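Local structure of alginate lyase, family PL7 (4BE3) at residues Y140-D153 with Y235-Y249. The protein is an exolytic alginate lyase of family PL7, which probably cleaves the polysaccharide alginate, including its poly(beta-D-mannuronate) stretches, by elimination. Numbering follows the deposited sequence.
Sequences YEINTKGDNSKRWD and YASIGRDGIERENAY
N143 binds the carboxylate of E244 through its backbone N, where the loop joining antiparallel strands 133-141 and 153-157 meets the long segment that precedes strand 254-258 in this PL7 beta-jelly-roll lyase. N143 N meets E244 OE2 on the anti side, tilted from the carboxylate plane, at 2.9 Å and nearly straight (170°). Y140 OH is modelled 2.4 Å from E244 OE2, too short to be trusted in detail, with the carboxylate at the edge of the Y140 ring. E244 gets there by an extended chain with CG anti to its own N (chi1 -180°), while S219 OG binds OE1, so both oxygens of this buried acid have partners.

Y249 turns one ring face to N143, whose CB sits 3.8 Å from the ring centroid, close to the normal. Y249 OH donates to E141 O (2.7 Å), from above the carbonyl plane.

The backbones form a single beta bridge at T144 and E244, whose CA atoms are 4.4 Å apart: R245 N donates to N143 O, and K145 N to I243 O. The guanidinium of R245 returns to the loop, its NH1 bonding T144 O, which lies in the guanidinium plane.

Further along, the W152 indole edge gives NE1 to G242 O (2.8 Å), and I142 CD1 lies over one face of the indole, toward the rim. W152 CB rests over the Y235 ring, and F221 meets the indole edge-to-face. R240, bent at chi2 (-74°), sends NH1 to R151 O at 2.8 Å. The G242 backbone completes this end, its N donating to K150 O at 2.9 Å.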
loop_
_atom_site.group_PDB
_atom_site.type_symbol
_atom_site.label_atom_id
_atom_site.label_comp_id
_atom_site.label_asym_id
_atom_site.label_seq_id
_atom_site.Cartn_x
_atom_site.Cartn_y
_atom_site.Cartn_z
ATOM N N TYR A 140 7.079 -16.858 13.769
ATOM C CA TYR A 140 6.692 -16.845 12.328
ATOM C C TYR A 140 5.704 -17.984 12.223
ATOM O O TYR A 140 6.069 -19.133 12.626
ATOM C CB TYR A 140 7.968 -17.179 11.522
ATOM C CG TYR A 140 7.590 -17.380 10.051
ATOM C CD1 TYR A 140 7.385 -16.232 9.239
ATOM C CD2 TYR A 140 7.455 -18.691 9.520
ATOM C CE1 TYR A 140 7.073 -16.384 7.891
ATOM C CE2 TYR A 140 7.112 -18.874 8.156
ATOM C CZ TYR A 140 6.907 -17.659 7.391
ATOM O OH TYR A 140 6.547 -17.852 6.017
ATOM N N GLU A 141 4.490 -17.785 11.648
ATOM C CA GLU A 141 3.613 -18.933 11.476
ATOM C C GLU A 141 3.646 -19.352 10.016
ATOM O O GLU A 141 3.616 -18.467 9.087
ATOM C CB GLU A 141 2.236 -18.444 11.860
ATOM C CG GLU A 141 1.195 -19.569 11.589
ATOM C CD GLU A 141 -0.140 -19.133 12.188
ATOM O OE1 GLU A 141 -0.591 -17.928 12.120
ATOM O OE2 GLU A 141 -0.807 -20.054 12.758
ATOM N N ILE A 142 3.756 -20.663 9.710
ATOM C CA ILE A 142 3.838 -21.034 8.297
ATOM C C ILE A 142 2.539 -20.758 7.576
ATOM O O ILE A 142 1.459 -20.831 8.119
ATOM C CB ILE A 142 4.269 -22.538 8.116
ATOM C CG1 ILE A 142 3.366 -23.432 8.972
ATOM C CG2 ILE A 142 5.753 -22.737 8.502
ATOM C CD1 ILE A 142 3.397 -24.940 8.456
ATOM N N ASN A 143 2.671 -20.366 6.280
ATOM C CA ASN A 143 1.464 -20.317 5.478
ATOM C C ASN A 143 1.195 -21.721 4.882
ATOM O O ASN A 143 1.707 -22.055 3.807
ATOM C CB ASN A 143 1.703 -19.291 4.339
ATOM C CG ASN A 143 0.360 -18.872 3.681
ATOM O OD1 ASN A 143 0.316 -18.122 2.665
ATOM N ND2 ASN A 143 -0.706 -19.255 4.296
ATOM N N THR A 144 0.523 -22.542 5.695
ATOM C CA THR A 144 0.505 -23.998 5.509
ATOM C C THR A 144 0.064 -24.367 4.088
ATOM O O THR A 144 -0.874 -23.768 3.574
ATOM C CB THR A 144 -0.557 -24.568 6.461
ATOM O OG1 THR A 144 -0.394 -23.932 7.738
ATOM C CG2 THR A 144 -0.363 -26.146 6.673
ATOM N N LYS A 145 0.773 -25.294 3.476
ATOM C CA LYS A 145 0.345 -25.852 2.145
ATOM C C LYS A 145 -0.771 -26.760 2.495
ATOM O O LYS A 145 -0.599 -27.670 3.242
ATOM C CB LYS A 145 1.538 -26.564 1.509
ATOM C CG LYS A 145 1.284 -27.081 0.069
ATOM C CD LYS A 145 2.457 -28.014 -0.219
ATOM C CE LYS A 145 2.124 -29.010 -1.325
ATOM N NZ LYS A 145 2.046 -28.223 -2.591
ATOM N N GLY A 146 -1.970 -26.544 1.959
ATOM C CA GLY A 146 -3.066 -27.472 2.335
ATOM C C GLY A 146 -3.763 -27.113 3.648
ATOM O O GLY A 146 -3.916 -25.970 3.953
ATOM N N ASP A 147 -4.113 -28.089 4.446
ATOM C CA ASP A 147 -4.996 -27.921 5.570
ATOM C C ASP A 147 -4.244 -27.196 6.689
ATOM O O ASP A 147 -3.266 -27.707 7.303
ATOM C CB ASP A 147 -5.366 -29.325 6.054
ATOM C CG ASP A 147 -6.131 -29.366 7.360
ATOM O OD1 ASP A 147 -6.728 -28.369 7.842
ATOM O OD2 ASP A 147 -6.129 -30.510 7.930
ATOM N N ASN A 148 -4.813 -26.085 7.036
ATOM C CA ASN A 148 -4.210 -25.223 8.092
ATOM C C ASN A 148 -4.312 -25.824 9.495
ATOM O O ASN A 148 -3.725 -25.266 10.432
ATOM C CB ASN A 148 -4.930 -23.871 8.073
ATOM C CG ASN A 148 -4.036 -22.718 8.679
ATOM O OD1 ASN A 148 -4.541 -21.778 9.279
ATOM N ND2 ASN A 148 -2.736 -22.799 8.424
ATOM N N SER A 149 -5.026 -26.955 9.694
ATOM C CA SER A 149 -5.052 -27.414 11.054
ATOM C C SER A 149 -3.638 -27.968 11.420
ATOM O O SER A 149 -3.449 -28.267 12.585
ATOM C CB SER A 149 -6.090 -28.551 11.277
ATOM O OG SER A 149 -5.689 -29.602 10.411
ATOM N N LYS A 150 -2.740 -28.190 10.441
ATOM C CA LYS A 150 -1.424 -28.715 10.786
ATOM C C LYS A 150 -0.386 -27.554 10.936
ATOM O O LYS A 150 0.840 -27.812 10.934
ATOM C CB LYS A 150 -0.912 -29.613 9.677
ATOM C CG LYS A 150 -1.671 -30.965 9.530
ATOM C CD LYS A 150 -1.641 -31.292 8.013
ATOM C CE LYS A 150 -2.170 -32.700 7.605
ATOM N NZ LYS A 150 -1.119 -33.726 7.880
ATOM N N ARG A 151 -0.868 -26.313 10.960
ATOM C CA ARG A 151 0.086 -25.157 11.060
ATOM C C ARG A 151 0.890 -25.153 12.335
ATOM O O ARG A 151 0.550 -25.823 13.311
ATOM C CB ARG A 151 -0.713 -23.856 11.012
ATOM C CG ARG A 151 -1.640 -23.704 12.258
ATOM C CD ARG A 151 -2.587 -22.472 12.093
ATOM N NE ARG A 151 -3.509 -22.371 13.250
ATOM C CZ ARG A 151 -4.468 -23.260 13.518
ATOM N NH1 ARG A 151 -4.640 -24.358 12.784
ATOM N NH2 ARG A 151 -5.229 -23.144 14.585
ATOM N N TRP A 152 1.949 -24.298 12.394
ATOM C CA TRP A 152 2.662 -24.104 13.670
ATOM C C TRP A 152 3.401 -22.775 13.519
ATOM O O TRP A 152 3.558 -22.286 12.387
ATOM C CB TRP A 152 3.699 -25.279 13.842
ATOM C CG TRP A 152 4.413 -25.808 12.596
ATOM C CD1 TRP A 152 4.078 -26.896 11.845
ATOM C CD2 TRP A 152 5.607 -25.232 11.942
ATOM N NE1 TRP A 152 4.999 -27.037 10.817
ATOM C CE2 TRP A 152 5.926 -26.055 10.869
ATOM C CE3 TRP A 152 6.434 -24.094 12.243
ATOM C CZ2 TRP A 152 7.045 -25.850 10.058
ATOM C CZ3 TRP A 152 7.572 -23.873 11.440
ATOM C CH2 TRP A 152 7.852 -24.725 10.352
ATOM N N ASP A 153 3.893 -22.329 14.658
ATOM C CA ASP A 153 4.701 -21.109 14.802
ATOM C C ASP A 153 6.119 -21.569 15.117
ATOM O O ASP A 153 6.317 -22.524 15.895
ATOM C CB ASP A 153 4.257 -20.321 16.010
ATOM C CG ASP A 153 3.034 -19.446 15.794
ATOM O OD1 ASP A 153 2.139 -19.746 14.954
ATOM O OD2 ASP A 153 2.928 -18.443 16.537
ATOM N N TYR A 235 5.360 -29.021 19.817
ATOM C CA TYR A 235 4.059 -29.470 19.376
ATOM C C TYR A 235 3.901 -30.996 19.580
ATOM O O TYR A 235 2.968 -31.571 19.032
ATOM C CB TYR A 235 3.822 -29.144 17.907
ATOM C CG TYR A 235 3.586 -27.622 17.781
ATOM C CD1 TYR A 235 4.678 -26.700 17.713
ATOM C CD2 TYR A 235 2.259 -27.138 17.831
ATOM C CE1 TYR A 235 4.389 -25.303 17.601
ATOM C CE2 TYR A 235 1.993 -25.768 17.705
ATOM C CZ TYR A 235 3.033 -24.909 17.532
ATOM O OH TYR A 235 2.774 -23.566 17.460
ATOM N N ALA A 236 4.822 -31.654 20.357
ATOM C CA ALA A 236 4.763 -33.115 20.380
ATOM C C ALA A 236 3.407 -33.599 21.011
ATOM O O ALA A 236 3.043 -34.685 20.719
ATOM C CB ALA A 236 5.890 -33.642 21.248
ATOM N N SER A 237 2.779 -32.799 21.889
ATOM C CA SER A 237 1.555 -33.472 22.418
ATOM C C SER A 237 0.331 -33.070 21.601
ATOM O O SER A 237 -0.626 -33.835 21.647
ATOM C CB SER A 237 1.333 -33.498 23.957
ATOM O OG SER A 237 2.277 -34.278 24.734
ATOM N N ILE A 238 0.467 -32.067 20.701
ATOM C CA ILE A 238 -0.622 -31.556 19.812
ATOM C C ILE A 238 -0.721 -32.315 18.551
ATOM O O ILE A 238 -1.837 -32.512 18.140
ATOM C CB ILE A 238 -0.442 -30.030 19.397
ATOM C CG1 ILE A 238 -0.774 -29.093 20.558
ATOM C CG2 ILE A 238 -1.362 -29.720 18.214
ATOM C CD1 ILE A 238 -1.551 -29.778 21.684
ATOM N N GLY A 239 0.404 -32.665 17.888
ATOM C CA GLY A 239 0.415 -33.324 16.573
ATOM C C GLY A 239 0.351 -32.196 15.518
ATOM O O GLY A 239 -0.755 -31.786 15.139
ATOM N N ARG A 240 1.464 -31.541 15.166
ATOM C CA ARG A 240 1.462 -30.480 14.063
ATOM C C ARG A 240 2.735 -30.642 13.300
ATOM O O ARG A 240 3.830 -30.395 13.782
ATOM C CB ARG A 240 1.435 -29.048 14.526
ATOM C CG ARG A 240 0.248 -28.669 15.294
ATOM C CD ARG A 240 -1.057 -28.487 14.506
ATOM N NE ARG A 240 -2.045 -27.993 15.511
ATOM C CZ ARG A 240 -2.166 -26.692 15.869
ATOM N NH1 ARG A 240 -1.358 -25.718 15.329
ATOM N NH2 ARG A 240 -3.072 -26.352 16.777
ATOM N N ASP A 241 2.552 -31.057 12.083
ATOM C CA ASP A 241 3.631 -31.437 11.241
ATOM C C ASP A 241 3.340 -30.876 9.819
ATOM O O ASP A 241 3.724 -31.495 8.832
ATOM C CB ASP A 241 3.661 -32.949 11.197
ATOM C CG ASP A 241 2.490 -33.545 10.454
ATOM O OD1 ASP A 241 1.325 -33.039 10.500
ATOM O OD2 ASP A 241 2.769 -34.560 9.811
ATOM N N GLY A 242 2.665 -29.685 9.731
ATOM C CA GLY A 242 2.469 -29.140 8.377
ATOM C C GLY A 242 3.741 -28.705 7.699
ATOM O O GLY A 242 4.765 -28.435 8.366
ATOM N N ILE A 243 3.652 -28.570 6.401
ATOM C CA ILE A 243 4.684 -27.977 5.593
ATOM C C ILE A 243 4.111 -26.666 5.011
ATOM O O ILE A 243 2.865 -26.468 4.922
ATOM C CB ILE A 243 5.235 -28.954 4.536
ATOM C CG1 ILE A 243 4.102 -29.435 3.597
ATOM C CG2 ILE A 243 6.007 -30.093 5.283
ATOM C CD1 ILE A 243 4.588 -29.909 2.268
ATOM N N GLU A 244 5.019 -25.811 4.569
ATOM C CA GLU A 244 4.596 -24.479 4.093
ATOM C C GLU A 244 4.618 -24.424 2.581
ATOM O O GLU A 244 5.461 -25.067 1.901
ATOM C CB GLU A 244 5.571 -23.415 4.675
ATOM C CG GLU A 244 5.177 -21.990 4.214
ATOM C CD GLU A 244 5.943 -20.937 5.021
ATOM O OE1 GLU A 244 7.158 -21.154 5.191
ATOM O OE2 GLU A 244 5.343 -19.879 5.376
ATOM N N ARG A 245 3.687 -23.692 2.006
ATOM C CA ARG A 245 3.756 -23.505 0.518
ATOM C C ARG A 245 5.070 -22.875 0.117
ATOM O O ARG A 245 5.638 -22.044 0.857
ATOM C CB ARG A 245 2.817 -22.519 0.060
ATOM C CG ARG A 245 1.530 -22.592 0.646
ATOM C CD ARG A 245 1.415 -21.126 0.829
ATOM N NE ARG A 245 0.181 -20.705 0.332
ATOM C CZ ARG A 245 -1.081 -21.026 0.675
ATOM N NH1 ARG A 245 -1.498 -21.783 1.613
ATOM N NH2 ARG A 245 -2.000 -20.452 -0.030
ATOM N N GLU A 246 5.463 -23.160 -1.124
ATOM C CA GLU A 246 6.804 -22.877 -1.565
ATOM C C GLU A 246 7.034 -21.363 -1.536
ATOM O O GLU A 246 8.146 -20.889 -1.276
ATOM C CB GLU A 246 6.979 -23.431 -3.029
ATOM C CG GLU A 246 8.286 -22.920 -3.654
ATOM C CD GLU A 246 8.469 -23.484 -5.080
ATOM O OE1 GLU A 246 7.561 -24.174 -5.580
ATOM O OE2 GLU A 246 9.524 -23.238 -5.678
ATOM N N ASN A 247 5.981 -20.620 -1.818
ATOM C CA ASN A 247 6.164 -19.146 -1.922
ATOM C C ASN A 247 5.669 -18.406 -0.713
ATOM O O ASN A 247 5.451 -17.148 -0.745
ATOM C CB ASN A 247 5.486 -18.579 -3.148
ATOM C CG ASN A 247 6.105 -19.155 -4.454
ATOM O OD1 ASN A 247 5.355 -19.533 -5.332
ATOM N ND2 ASN A 247 7.465 -19.276 -4.542
ATOM N N ALA A 248 5.534 -19.175 0.391
ATOM C CA ALA A 248 5.175 -18.573 1.683
ATOM C C ALA A 248 4.026 -17.553 1.543
ATOM O O ALA A 248 2.878 -17.918 1.236
ATOM C CB ALA A 248 6.416 -17.932 2.380
ATOM N N TYR A 249 4.259 -16.275 1.916
ATOM C CA TYR A 249 3.126 -15.355 1.950
ATOM C C TYR A 249 3.186 -14.462 0.629
ATOM O O TYR A 249 2.599 -13.391 0.648
ATOM C CB TYR A 249 3.310 -14.407 3.137
ATOM C CG TYR A 249 2.920 -15.146 4.447
ATOM C CD1 TYR A 249 1.553 -15.239 4.788
ATOM C CD2 TYR A 249 3.859 -15.827 5.218
ATOM C CE1 TYR A 249 1.136 -15.860 5.943
ATOM C CE2 TYR A 249 3.442 -16.452 6.421
ATOM C CZ TYR A 249 2.139 -16.457 6.745
ATOM O OH TYR A 249 1.645 -17.076 7.873
HETATM O O HOH W 1 0.906 -29.264 5.250
HETATM O O HOH W 2 4.832 -21.992 18.981
#